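Local coordinates for protein cytochrome P450 (Novosphingobium aromaticivorans, PDB 3OFT) that is a haem-binding cytochrome P450, a mainly helical single-chain protein that carries the iron-containing protoporphyrin IX in its interior, at residues 122-127 with 138-143; 243-248 with 385-390; 266-271 with 358-363; 367-372 with 390-395. One frame throughout, in Å; residues are numbered along the deposited sequence.

Contact 1: 122-127 with 138-143; sequences RKLMES and SDFAEI
Apolar packing of a leucine on the face of a phenylalanine joins the C-terminal part of helix 107-128 to helix 136-141, the short helix that follows after strand 133-135. The evidence is concentrated in Leu124. With CG anti to its backbone N (chi1 -175°), its branch reaches across to Phe140, whose CG is likewise anti to N (chi1 -166°), so that the two side chains cross obliquely. Leu124 CD2 is placed 3.8 Å from the centroid of the Phe140 ring and 20° off the ring normal, a CH-pi contact displaced toward the rim. The branch point adds to it, Leu124 CG standing 3.6 Å from Phe140 CD1. The other methyl, Leu124 CD1, turns to Ile143 CG2 at 3.9 Å, where the two side chains cross at about a right angle. At the ring edge, in its plane, Met125 N lies 3.7 Å from Phe140 CE1, so the ring is met on a face and at an edge by consecutive residues. No hydrogen bond links the two segments; within helix 107-128, Ser127 OG donates to a lone pair of Leu124 O at 2.8 Å and Arg122 NE pairs with Glu126 OE2. Phe140 also meets Phe136, Phe358 and Trp362, forming an aromatic cluster where the D and E helices of the cytochrome P450 fold, by position in the chain, come up against the L helix.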
loop_
_atom_site.group_PDB
_atom_site.type_symbol
_atom_site.label_atom_id
_atom_site.label_comp_id
_atom_site.label_asym_id
_atom_site.label_seq_id
_atom_site.Cartn_x
_atom_site.Cartn_y
_atom_site.Cartn_z
ATOM N N ARG A 122 5.256 18.396 -8.385
ATOM C CA ARG A 122 6.150 19.548 -8.576
ATOM C C ARG A 122 5.799 20.709 -7.671
ATOM O O ARG A 122 6.693 21.332 -7.063
ATOM C CB ARG A 122 6.196 19.992 -10.054
ATOM C CG ARG A 122 7.025 21.292 -10.272
ATOM C CD ARG A 122 7.116 21.592 -11.773
ATOM N NE ARG A 122 8.150 22.583 -12.057
ATOM C CZ ARG A 122 8.641 22.820 -13.272
ATOM N NH1 ARG A 122 8.176 22.160 -14.329
ATOM N NH2 ARG A 122 9.597 23.723 -13.432
ATOM N N LYS A 123 4.505 21.016 -7.583
ATOM C CA LYS A 123 4.027 22.099 -6.726
ATOM C C LYS A 123 4.429 21.820 -5.267
ATOM O O LYS A 123 4.841 22.725 -4.552
ATOM C CB LYS A 123 2.499 22.249 -6.852
ATOM C CG LYS A 123 1.889 23.425 -6.086
ATOM C CD LYS A 123 0.360 23.419 -6.153
ATOM C CE LYS A 123 -0.229 24.765 -5.662
ATOM N NZ LYS A 123 -1.671 24.909 -6.035
ATOM N N LEU A 124 4.313 20.571 -4.824
ATOM C CA LEU A 124 4.605 20.248 -3.418
ATOM C C LEU A 124 6.108 20.288 -3.127
ATOM O O LEU A 124 6.549 20.836 -2.083
ATOM C CB LEU A 124 3.971 18.884 -3.052
ATOM C CG LEU A 124 4.073 18.417 -1.587
ATOM C CD1 LEU A 124 3.459 19.394 -0.622
ATOM C CD2 LEU A 124 3.430 17.043 -1.462
ATOM N N MET A 125 6.905 19.733 -4.047
ATOM C CA MET A 125 8.348 19.861 -3.988
ATOM C C MET A 125 8.802 21.324 -3.912
ATOM O O MET A 125 9.667 21.698 -3.073
ATOM C CB MET A 125 8.996 19.133 -5.173
ATOM C CG MET A 125 10.489 19.152 -5.203
ATOM S SD MET A 125 11.155 20.665 -5.964
ATOM C CE MET A 125 10.539 20.471 -7.662
ATOM N N GLU A 126 8.269 22.147 -4.797
ATOM C CA GLU A 126 8.663 23.578 -4.804
ATOM C C GLU A 126 8.322 24.373 -3.542
ATOM O O GLU A 126 9.008 25.323 -3.207
ATOM C CB GLU A 126 8.099 24.278 -6.016
ATOM C CG GLU A 126 8.834 23.898 -7.305
ATOM C CD GLU A 126 8.093 24.406 -8.540
ATOM O OE1 GLU A 126 6.966 24.939 -8.396
ATOM O OE2 GLU A 126 8.635 24.245 -9.650
ATOM N N SER A 127 7.247 23.988 -2.866
ATOM C CA SER A 127 6.855 24.565 -1.590
ATOM C C SER A 127 7.880 24.216 -0.488
ATOM O O SER A 127 8.056 25.005 0.442
ATOM C CB SER A 127 5.444 24.092 -1.199
ATOM O OG SER A 127 5.471 22.833 -0.523
ATOM N N SER A 138 5.892 13.953 7.249
ATOM C CA SER A 138 4.747 14.802 7.518
ATOM C C SER A 138 4.599 15.930 6.486
ATOM O O SER A 138 3.486 16.367 6.230
ATOM C CB SER A 138 4.754 15.338 8.966
ATOM O OG SER A 138 5.963 15.988 9.217
ATOM N N ASP A 139 5.702 16.387 5.877
ATOM C CA ASP A 139 5.653 17.523 4.919
ATOM C C ASP A 139 5.399 17.097 3.473
ATOM O O ASP A 139 4.958 17.912 2.649
ATOM C CB ASP A 139 6.969 18.345 4.942
ATOM C CG ASP A 139 7.295 18.914 6.317
ATOM O OD1 ASP A 139 6.350 19.130 7.093
ATOM O OD2 ASP A 139 8.485 19.139 6.628
ATOM N N PHE A 140 5.714 15.846 3.136
ATOM C CA PHE A 140 5.563 15.429 1.746
ATOM C C PHE A 140 4.796 14.115 1.629
ATOM O O PHE A 140 3.783 14.070 0.942
ATOM C CB PHE A 140 6.931 15.326 1.028
ATOM C CG PHE A 140 6.817 15.228 -0.477
ATOM C CD1 PHE A 140 6.957 16.357 -1.271
ATOM C CD2 PHE A 140 6.527 13.987 -1.096
ATOM C CE1 PHE A 140 6.858 16.262 -2.681
ATOM C CE2 PHE A 140 6.426 13.878 -2.478
ATOM C CZ PHE A 140 6.560 14.993 -3.278
ATOM N N ALA A 141 5.312 13.043 2.236
ATOM C CA ALA A 141 4.786 11.698 1.955
ATOM C C ALA A 141 3.322 11.576 2.304
ATOM O O ALA A 141 2.573 10.948 1.574
ATOM C CB ALA A 141 5.616 10.585 2.719
ATOM N N GLU A 142 2.930 12.148 3.444
ATOM C CA GLU A 142 1.546 12.067 3.900
ATOM C C GLU A 142 0.649 13.137 3.278
ATOM O O GLU A 142 -0.523 13.176 3.608
ATOM C CB GLU A 142 1.437 12.102 5.445
ATOM C CG GLU A 142 1.699 10.704 6.049
ATOM C CD GLU A 142 2.003 10.635 7.567
ATOM O OE1 GLU A 142 2.204 9.481 8.024
ATOM O OE2 GLU A 142 2.073 11.669 8.277
ATOM N N ILE A 143 1.201 14.003 2.431
ATOM C CA ILE A 143 0.437 15.084 1.829
ATOM C C ILE A 143 0.137 14.717 0.374
ATOM O O ILE A 143 -0.981 14.894 -0.117
ATOM C CB ILE A 143 1.231 16.420 1.897
ATOM C CG1 ILE A 143 1.525 16.817 3.348
ATOM C CG2 ILE A 143 0.534 17.573 1.126
ATOM C CD1 ILE A 143 0.269 17.103 4.176
#

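Contact 2: 243-248 with 385-390; sequences IGMVAL and GACTAL
Leu390 makes the tight half of this buried contact. Its CG is anti to the backbone N (chi1 180°), which drives the two methyls against helix 221-252 at separate places. Leu390 CD2 settles on the helix backbone, 3.4 Å from Gly244 O and 3.7 Å from Leu248 N, the two ends of a helical hydrogen bond, with Ala247 CB at 4.0 Å beside them. Leu390 CD1 meets its counterpart Leu248 CD1 at 3.7 Å, the two leucines crossing obliquely. The other half, around Cys387, is looser. Leu248 CD2 still approaches Cys387 SG to 3.8 Å, but Met245, its chain bent at chi2 and chi3, brings SD only to 4.1 Å from that sulfur, and Gly244 O is 4.5 Å from it. Between these two points of touch the chain swings away from the helix: Thr388, at the corner, is exposed, and with Ala389 it faces Thr378 in a classic beta bulge. No hydrogen bond crosses the interface. Phe136 of helix 136-141 touches both Ala247 and Leu390, the loop residue Val377 touches both leucines, Met379 of strand 378-380 touches Leu248, and helix 348-365 packs on Ile243 and Val246, so two further helices and strand 378-380 flank the contact.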
loop_
_atom_site.group_PDB
_atom_site.type_symbol
_atom_site.label_atom_id
_atom_site.label_comp_id
_atom_site.label_asym_id
_atom_site.label_seq_id
_atom_site.Cartn_x
_atom_site.Cartn_y
_atom_site.Cartn_z
ATOM N N ILE A 243 6.529 6.183 -1.109
ATOM C CA ILE A 243 7.231 7.432 -1.441
ATOM C C ILE A 243 8.268 7.719 -0.366
ATOM O O ILE A 243 9.396 8.118 -0.684
ATOM C CB ILE A 243 6.261 8.656 -1.659
ATOM C CG1 ILE A 243 5.415 8.501 -2.941
ATOM C CG2 ILE A 243 6.985 10.034 -1.668
ATOM C CD1 ILE A 243 6.169 8.217 -4.195
ATOM N N GLY A 244 7.881 7.523 0.900
ATOM C CA GLY A 244 8.855 7.683 2.014
ATOM C C GLY A 244 10.062 6.750 1.889
ATOM O O GLY A 244 11.210 7.184 2.107
ATOM N N MET A 245 9.821 5.485 1.511
ATOM C CA MET A 245 10.902 4.512 1.404
ATOM C C MET A 245 11.837 4.879 0.235
ATOM O O MET A 245 13.069 4.720 0.320
ATOM C CB MET A 245 10.329 3.118 1.146
ATOM C CG MET A 245 9.729 2.431 2.373
ATOM S SD MET A 245 10.778 2.455 3.840
ATOM C CE MET A 245 12.417 2.151 3.252
ATOM N N VAL A 246 11.223 5.338 -0.856
ATOM C CA VAL A 246 11.993 5.814 -2.029
ATOM C C VAL A 246 12.876 7.014 -1.669
ATOM O O VAL A 246 14.077 7.073 -2.041
ATOM C CB VAL A 246 11.068 6.122 -3.202
ATOM C CG1 VAL A 246 11.891 6.870 -4.294
ATOM C CG2 VAL A 246 10.497 4.766 -3.766
ATOM N N ALA A 247 12.306 7.964 -0.945
ATOM C CA ALA A 247 13.111 9.130 -0.500
ATOM C C ALA A 247 14.221 8.732 0.472
ATOM O O ALA A 247 15.322 9.291 0.399
ATOM C CB ALA A 247 12.226 10.231 0.140
ATOM N N LEU A 248 13.905 7.823 1.390
ATOM C CA LEU A 248 14.878 7.314 2.379
ATOM C C LEU A 248 16.050 6.649 1.623
ATOM O O LEU A 248 17.222 6.958 1.890
ATOM C CB LEU A 248 14.228 6.312 3.326
ATOM C CG LEU A 248 15.193 5.575 4.273
ATOM C CD1 LEU A 248 16.051 6.599 5.101
ATOM C CD2 LEU A 248 14.375 4.671 5.199
ATOM N N GLY A 385 3.578 -0.949 6.720
ATOM C CA GLY A 385 4.772 -0.431 7.382
ATOM C C GLY A 385 5.272 0.823 6.699
ATOM O O GLY A 385 5.066 1.016 5.494
ATOM N N ALA A 386 5.883 1.714 7.471
ATOM C CA ALA A 386 6.250 3.021 6.944
ATOM C C ALA A 386 7.281 3.725 7.820
ATOM O O ALA A 386 7.397 3.425 9.025
ATOM C CB ALA A 386 4.976 3.928 6.745
ATOM N N CYS A 387 8.047 4.630 7.203
ATOM C CA CYS A 387 8.762 5.649 7.967
ATOM C C CYS A 387 7.786 6.506 8.774
ATOM O O CYS A 387 6.764 6.922 8.246
ATOM C CB CYS A 387 9.561 6.544 7.010
ATOM S SG CYS A 387 10.903 5.704 6.319
ATOM N N THR A 388 8.099 6.778 10.040
ATOM C CA THR A 388 7.334 7.759 10.820
ATOM C C THR A 388 8.101 9.076 10.934
ATOM O O THR A 388 7.492 10.117 11.191
ATOM C CB THR A 388 7.009 7.212 12.218
ATOM O OG1 THR A 388 8.215 6.744 12.840
ATOM C CG2 THR A 388 6.030 6.042 12.095
ATOM N N ALA A 389 9.427 9.041 10.802
ATOM C CA ALA A 389 10.179 10.303 10.607
ATOM C C ALA A 389 11.330 10.099 9.640
ATOM O O ALA A 389 12.053 9.074 9.671
ATOM C CB ALA A 389 10.682 10.930 11.936
ATOM N N LEU A 390 11.463 11.078 8.764
ATOM C CA LEU A 390 12.513 11.103 7.788
ATOM C C LEU A 390 13.050 12.518 7.606
ATOM O O LEU A 390 12.612 13.245 6.737
ATOM C CB LEU A 390 11.985 10.504 6.459
ATOM C CG LEU A 390 12.917 10.423 5.263
ATOM C CD1 LEU A 390 14.256 9.736 5.640
ATOM C CD2 LEU A 390 12.194 9.688 4.111
#

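Contact 3: 266-271 with 358-363; sequences LIPAAA and FLREWL
Ile267, in the first turn of helix 267-277, can be traced atom by atom into helix 348-365. Its CB points toward the other helix and splits into two branches with different partners. Ile267 CG2, anti to the backbone N, lies 3.7 Å from Leu359 CB and 4.0 Å from Leu359 CD1, and the two side chains slide past each other in opposite directions; the same methyl also stands over one face of the Arg360 guanidinium. CG1 takes the position beside the backbone N and serves as a spacer, for the extended second torsion (chi2 167°) carries CD1 onward to the backbone of the partner helix. There Ile267 CD1 meets Arg360 CA at 4.0 Å and Arg360 CG at 4.1 Å. Arg360 returns the approach: its chain is extended from CG to NE, then turns at chi4 (-66°), leaving its NH2 3.8 Å from Pro268 CG, with the proline and arginine crossing at about a right angle. One turn on from Ile267, Ala271 CB touches Leu359 CD1 at 4.0 Å. No hydrogen bond spans the interface. The axes of segments 267-271 and 358-363 approach to 10.5 Å, with 117° between their N-to-C directions, so these turns cross steeply. Judged from chain order and the ExxR sequence of helix 267-277, these are the K and L helices of the cytochrome P450 fold, crossing near the haem.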
loop_
_atom_site.group_PDB
_atom_site.type_symbol
_atom_site.label_atom_id
_atom_site.label_comp_id
_atom_site.label_asym_id
_atom_site.label_seq_id
_atom_site.Cartn_x
_atom_site.Cartn_y
_atom_site.Cartn_z
ATOM N N LEU A 266 16.690 6.112 -16.704
ATOM C CA LEU A 266 16.717 4.984 -15.775
ATOM C C LEU A 266 15.690 5.125 -14.664
ATOM O O LEU A 266 15.547 4.232 -13.846
ATOM C CB LEU A 266 18.078 4.885 -15.090
ATOM C CG LEU A 266 19.173 3.879 -15.450
ATOM C CD1 LEU A 266 18.834 2.957 -16.568
ATOM C CD2 LEU A 266 20.574 4.455 -15.561
ATOM N N ILE A 267 15.001 6.248 -14.615
ATOM C CA ILE A 267 13.945 6.399 -13.575
ATOM C C ILE A 267 12.851 5.317 -13.600
ATOM O O ILE A 267 12.513 4.791 -12.533
ATOM C CB ILE A 267 13.405 7.870 -13.528
ATOM C CG1 ILE A 267 14.447 8.763 -12.868
ATOM C CG2 ILE A 267 11.953 7.973 -12.897
ATOM C CD1 ILE A 267 14.148 10.306 -13.067
ATOM N N PRO A 268 12.301 4.955 -14.791
ATOM C CA PRO A 268 11.248 3.913 -14.737
ATOM C C PRO A 268 11.787 2.598 -14.175
ATOM O O PRO A 268 11.130 1.962 -13.323
ATOM C CB PRO A 268 10.805 3.770 -16.213
ATOM C CG PRO A 268 11.018 5.198 -16.751
ATOM C CD PRO A 268 12.321 5.652 -16.095
ATOM N N ALA A 269 12.970 2.188 -14.636
ATOM C CA ALA A 269 13.547 0.960 -14.159
ATOM C C ALA A 269 13.889 1.053 -12.667
ATOM O O ALA A 269 13.708 0.064 -11.943
ATOM C CB ALA A 269 14.759 0.526 -14.985
ATOM N N ALA A 270 14.312 2.240 -12.205
ATOM C CA ALA A 270 14.642 2.415 -10.780
ATOM C C ALA A 270 13.334 2.351 -9.954
ATOM O O ALA A 270 13.329 1.778 -8.870
ATOM C CB ALA A 270 15.403 3.737 -10.530
ATOM N N ALA A 271 12.232 2.873 -10.499
ATOM C CA ALA A 271 10.955 2.844 -9.779
ATOM C C ALA A 271 10.520 1.417 -9.574
ATOM O O ALA A 271 10.126 1.073 -8.478
ATOM C CB ALA A 271 9.869 3.650 -10.468
ATOM N N PHE A 358 7.291 11.206 -8.914
ATOM C CA PHE A 358 8.014 11.644 -7.728
ATOM C C PHE A 358 9.518 11.725 -7.970
ATOM O O PHE A 358 10.156 12.750 -7.677
ATOM C CB PHE A 358 7.714 10.741 -6.512
ATOM C CG PHE A 358 8.641 11.009 -5.378
ATOM C CD1 PHE A 358 8.559 12.215 -4.687
ATOM C CD2 PHE A 358 9.656 10.120 -5.061
ATOM C CE1 PHE A 358 9.450 12.522 -3.712
ATOM C CE2 PHE A 358 10.565 10.419 -4.071
ATOM C CZ PHE A 358 10.463 11.622 -3.388
ATOM N N LEU A 359 10.082 10.664 -8.541
ATOM C CA LEU A 359 11.501 10.638 -8.847
ATOM C C LEU A 359 11.832 11.745 -9.840
ATOM O O LEU A 359 12.822 12.436 -9.683
ATOM C CB LEU A 359 11.915 9.273 -9.415
ATOM C CG LEU A 359 11.868 8.108 -8.407
ATOM C CD1 LEU A 359 11.957 6.731 -9.067
ATOM C CD2 LEU A 359 12.995 8.286 -7.394
ATOM N N ARG A 360 11.007 11.930 -10.862
ATOM C CA ARG A 360 11.332 12.929 -11.879
ATOM C C ARG A 360 11.366 14.311 -11.240
ATOM O O ARG A 360 12.279 15.107 -11.487
ATOM C CB ARG A 360 10.299 12.954 -13.008
ATOM C CG ARG A 360 10.390 11.791 -13.933
ATOM C CD ARG A 360 9.421 11.939 -15.140
ATOM N NE ARG A 360 9.430 10.648 -15.821
ATOM C CZ ARG A 360 10.494 10.115 -16.450
ATOM N NH1 ARG A 360 11.650 10.777 -16.559
ATOM N NH2 ARG A 360 10.407 8.907 -17.001
ATOM N N GLU A 361 10.370 14.609 -10.440
ATOM C CA GLU A 361 10.288 15.953 -9.882
ATOM C C GLU A 361 11.238 16.219 -8.752
ATOM O O GLU A 361 11.805 17.330 -8.694
ATOM C CB GLU A 361 8.858 16.296 -9.479
ATOM C CG GLU A 361 7.964 16.581 -10.677
ATOM C CD GLU A 361 8.473 17.730 -11.576
ATOM O OE1 GLU A 361 8.381 17.592 -12.814
ATOM O OE2 GLU A 361 8.946 18.757 -11.047
ATOM N N TRP A 362 11.423 15.233 -7.865
ATOM C CA TRP A 362 12.280 15.403 -6.685
ATOM C C TRP A 362 13.738 15.493 -7.072
ATOM O O TRP A 362 14.459 16.431 -6.648
ATOM C CB TRP A 362 12.085 14.256 -5.669
ATOM C CG TRP A 362 12.687 14.499 -4.288
ATOM C CD1 TRP A 362 13.844 13.965 -3.784
ATOM C CD2 TRP A 362 12.141 15.314 -3.250
ATOM N NE1 TRP A 362 14.056 14.415 -2.489
ATOM C CE2 TRP A 362 13.020 15.241 -2.144
ATOM C CE3 TRP A 362 11.007 16.125 -3.162
ATOM C CZ2 TRP A 362 12.802 15.955 -0.953
ATOM C CZ3 TRP A 362 10.774 16.808 -1.969
ATOM C CH2 TRP A 362 11.675 16.713 -0.879
ATOM N N LEU A 363 14.179 14.526 -7.875
ATOM C CA LEU A 363 15.531 14.547 -8.417
ATOM C C LEU A 363 15.795 15.715 -9.350
ATOM O O LEU A 363 16.865 16.301 -9.290
ATOM C CB LEU A 363 15.841 13.226 -9.124
ATOM C CG LEU A 363 15.920 12.032 -8.170
ATOM C CD1 LEU A 363 15.937 10.708 -8.946
ATOM C CD2 LEU A 363 17.137 12.109 -7.306
#

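Contact 4: 367-372 with 390-395; sequences PEFALA and LPLVWR
Phe369 beside Leu392 forms the apolar centre of this antiparallel strand pair. The two side chains lie alongside each other, pointing the same way, with Phe369 CD1 4.2 Å from Leu392 CD1. Leu371 and Leu392 make a non-hydrogen-bonded pair whose side chains diverge, yet Leu371 CD2 comes back to within 3.5 Å of Leu390 CD1, those two side chains crossing at about a right angle. At the other end Pro367 CG approaches Trp394 CD1 obliquely, at 3.7 Å. The Phe369 ring meets Trp362 edge-to-face, while Trp394 NE1 is satisfied by Arg129 O. On the other face of the ribbon sit Ala370 and Val393, with Ala372 CB packed against Val393 CG1. Working outward, the backbones are joined by a hydrogen-bonded pair: Ala370 N donates to Val393 O at 3.0 Å and Val393 N to Ala370 O at 2.9 Å, each nearly along the C=O axis. A third bond, Ala372 N to Pro391 O at 2.9 Å, arrives from above the carbonyl plane, 37° out of it. The polar edge lies where the strands part: a water donates to Glu368 O at 2.7 Å and accepts from Arg395 N at 2.9 Å. The chemistry thus implies a ribbon fixed by direct backbone bonds from the Ala370-Val393 pair to the Ala372 end, and by water at the Glu368-Arg395 end, with Phe369 packed on Leu250 and Ala251, and Leu392 on Ala251 and Phe136, fastening it to the helices.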
loop_
_atom_site.group_PDB
_atom_site.type_symbol
_atom_site.label_atom_id
_atom_site.label_comp_id
_atom_site.label_asym_id
_atom_site.label_seq_id
_atom_site.Cartn_x
_atom_site.Cartn_y
_atom_site.Cartn_z
ATOM N N PRO A 367 18.260 19.972 -5.095
ATOM C CA PRO A 367 19.700 19.716 -5.109
ATOM C C PRO A 367 19.992 18.414 -4.412
ATOM O O PRO A 367 19.068 17.721 -3.993
ATOM C CB PRO A 367 20.279 20.869 -4.277
ATOM C CG PRO A 367 19.193 21.285 -3.377
ATOM C CD PRO A 367 17.884 21.063 -4.176
ATOM N N GLU A 368 21.269 18.111 -4.227
ATOM C CA GLU A 368 21.653 16.897 -3.527
ATOM C C GLU A 368 21.124 16.997 -2.107
ATOM O O GLU A 368 21.163 18.091 -1.497
ATOM C CB GLU A 368 23.169 16.708 -3.536
ATOM C CG GLU A 368 23.583 15.385 -2.918
ATOM C CD GLU A 368 25.040 14.994 -3.182
ATOM O OE1 GLU A 368 25.418 13.901 -2.720
ATOM O OE2 GLU A 368 25.808 15.762 -3.837
ATOM N N PHE A 369 20.596 15.896 -1.587
ATOM C CA PHE A 369 20.018 15.909 -0.239
ATOM C C PHE A 369 20.532 14.733 0.592
ATOM O O PHE A 369 21.042 13.740 0.044
ATOM C CB PHE A 369 18.461 15.986 -0.267
ATOM C CG PHE A 369 17.812 14.829 -0.971
ATOM C CD1 PHE A 369 17.371 13.709 -0.257
ATOM C CD2 PHE A 369 17.688 14.828 -2.354
ATOM C CE1 PHE A 369 16.786 12.612 -0.906
ATOM C CE2 PHE A 369 17.111 13.694 -3.033
ATOM C CZ PHE A 369 16.655 12.607 -2.285
ATOM N N ALA A 370 20.389 14.832 1.921
ATOM C CA ALA A 370 20.925 13.829 2.836
ATOM C C ALA A 370 20.084 13.751 4.088
ATOM O O ALA A 370 19.249 14.634 4.348
ATOM C CB ALA A 370 22.398 14.192 3.236
ATOM N N LEU A 371 20.336 12.725 4.905
ATOM C CA LEU A 371 19.690 12.707 6.210
ATOM C C LEU A 371 20.268 13.832 7.099
ATOM O O LEU A 371 21.437 14.204 6.954
ATOM C CB LEU A 371 19.882 11.355 6.881
ATOM C CG LEU A 371 19.196 10.154 6.216
ATOM C CD1 LEU A 371 19.684 8.927 6.957
ATOM C CD2 LEU A 371 17.674 10.225 6.245
ATOM N N ALA A 372 19.450 14.363 7.996
ATOM C CA ALA A 372 19.921 15.340 8.992
ATOM C C ALA A 372 20.982 14.725 9.899
ATOM O O ALA A 372 20.917 13.530 10.207
ATOM C CB ALA A 372 18.771 15.857 9.825
ATOM N N LEU A 390 11.463 11.078 8.764
ATOM C CA LEU A 390 12.513 11.103 7.788
ATOM C C LEU A 390 13.050 12.518 7.606
ATOM O O LEU A 390 12.612 13.245 6.737
ATOM C CB LEU A 390 11.985 10.504 6.459
ATOM C CG LEU A 390 12.917 10.423 5.263
ATOM C CD1 LEU A 390 14.256 9.736 5.640
ATOM C CD2 LEU A 390 12.194 9.688 4.111
ATOM N N PRO A 391 14.006 12.920 8.455
ATOM C CA PRO A 391 14.499 14.290 8.434
ATOM C C PRO A 391 15.590 14.463 7.373
ATOM O O PRO A 391 16.672 13.849 7.478
ATOM C CB PRO A 391 15.082 14.461 9.845
ATOM C CG PRO A 391 15.591 13.081 10.208
ATOM C CD PRO A 391 14.597 12.110 9.554
ATOM N N LEU A 392 15.300 15.295 6.367
ATOM C CA LEU A 392 16.209 15.568 5.258
ATOM C C LEU A 392 16.777 16.969 5.371
ATOM O O LEU A 392 16.142 17.829 5.964
ATOM C CB LEU A 392 15.450 15.457 3.930
ATOM C CG LEU A 392 14.792 14.073 3.704
ATOM C CD1 LEU A 392 14.100 14.049 2.346
ATOM C CD2 LEU A 392 15.831 12.964 3.808
ATOM N N VAL A 393 17.948 17.186 4.767
ATOM C CA VAL A 393 18.608 18.476 4.696
ATOM C C VAL A 393 19.242 18.614 3.307
ATOM O O VAL A 393 19.567 17.602 2.647
ATOM C CB VAL A 393 19.690 18.656 5.819
ATOM C CG1 VAL A 393 19.064 18.617 7.197
ATOM C CG2 VAL A 393 20.827 17.580 5.720
ATOM N N TRP A 394 19.348 19.856 2.848
ATOM C CA TRP A 394 19.962 20.192 1.580
ATOM C C TRP A 394 20.346 21.671 1.579
ATOM O O TRP A 394 19.889 22.452 2.424
ATOM C CB TRP A 394 19.040 19.840 0.392
ATOM C CG TRP A 394 17.758 20.588 0.411
ATOM C CD1 TRP A 394 17.514 21.802 -0.162
ATOM C CD2 TRP A 394 16.535 20.185 1.057
ATOM N NE1 TRP A 394 16.199 22.192 0.097
ATOM C CE2 TRP A 394 15.587 21.219 0.841
ATOM C CE3 TRP A 394 16.155 19.060 1.820
ATOM C CZ2 TRP A 394 14.280 21.164 1.335
ATOM C CZ3 TRP A 394 14.840 19.009 2.322
ATOM C CH2 TRP A 394 13.917 20.056 2.069
ATOM N N ARG A 395 21.201 22.058 0.635
ATOM C CA ARG A 395 21.607 23.456 0.530
ATOM C C ARG A 395 20.594 24.121 -0.375
ATOM O O ARG A 395 20.489 23.772 -1.539
ATOM C CB ARG A 395 22.986 23.553 -0.111
ATOM C CG ARG A 395 24.112 23.044 0.732
ATOM C CD ARG A 395 25.427 23.339 -0.011
ATOM N NE ARG A 395 26.583 22.700 0.613
ATOM C CZ ARG A 395 27.414 23.317 1.445
ATOM N NH1 ARG A 395 27.208 24.596 1.760
ATOM N NH2 ARG A 395 28.443 22.653 1.966
HETATM O O HOH W 1 22.532 20.405 -1.268
#

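From the N terminus, contact 1 comes first, closing a short loop that contains strand 133-135 before any other contact opens. Contact 2 then joins helix 221-252 to strand 386-394 across more than a hundred residues, and contact 3 is nested within that span. Contact 4 crosses contact 2, because 367-372 lies inside its loop whereas its partner runs on along strand 386-394; the two share Leu390. Helix 348-365 ties the set together: Trp362 CE3 lies 3.7 Å from Met125 CG of contact 1, Val246 of contact 2 packs on Leu359, and Trp362 CZ2 lies 4.0 Å from Leu392 CD1 of contact 4. Together they join the helical core to the C-terminal sheet.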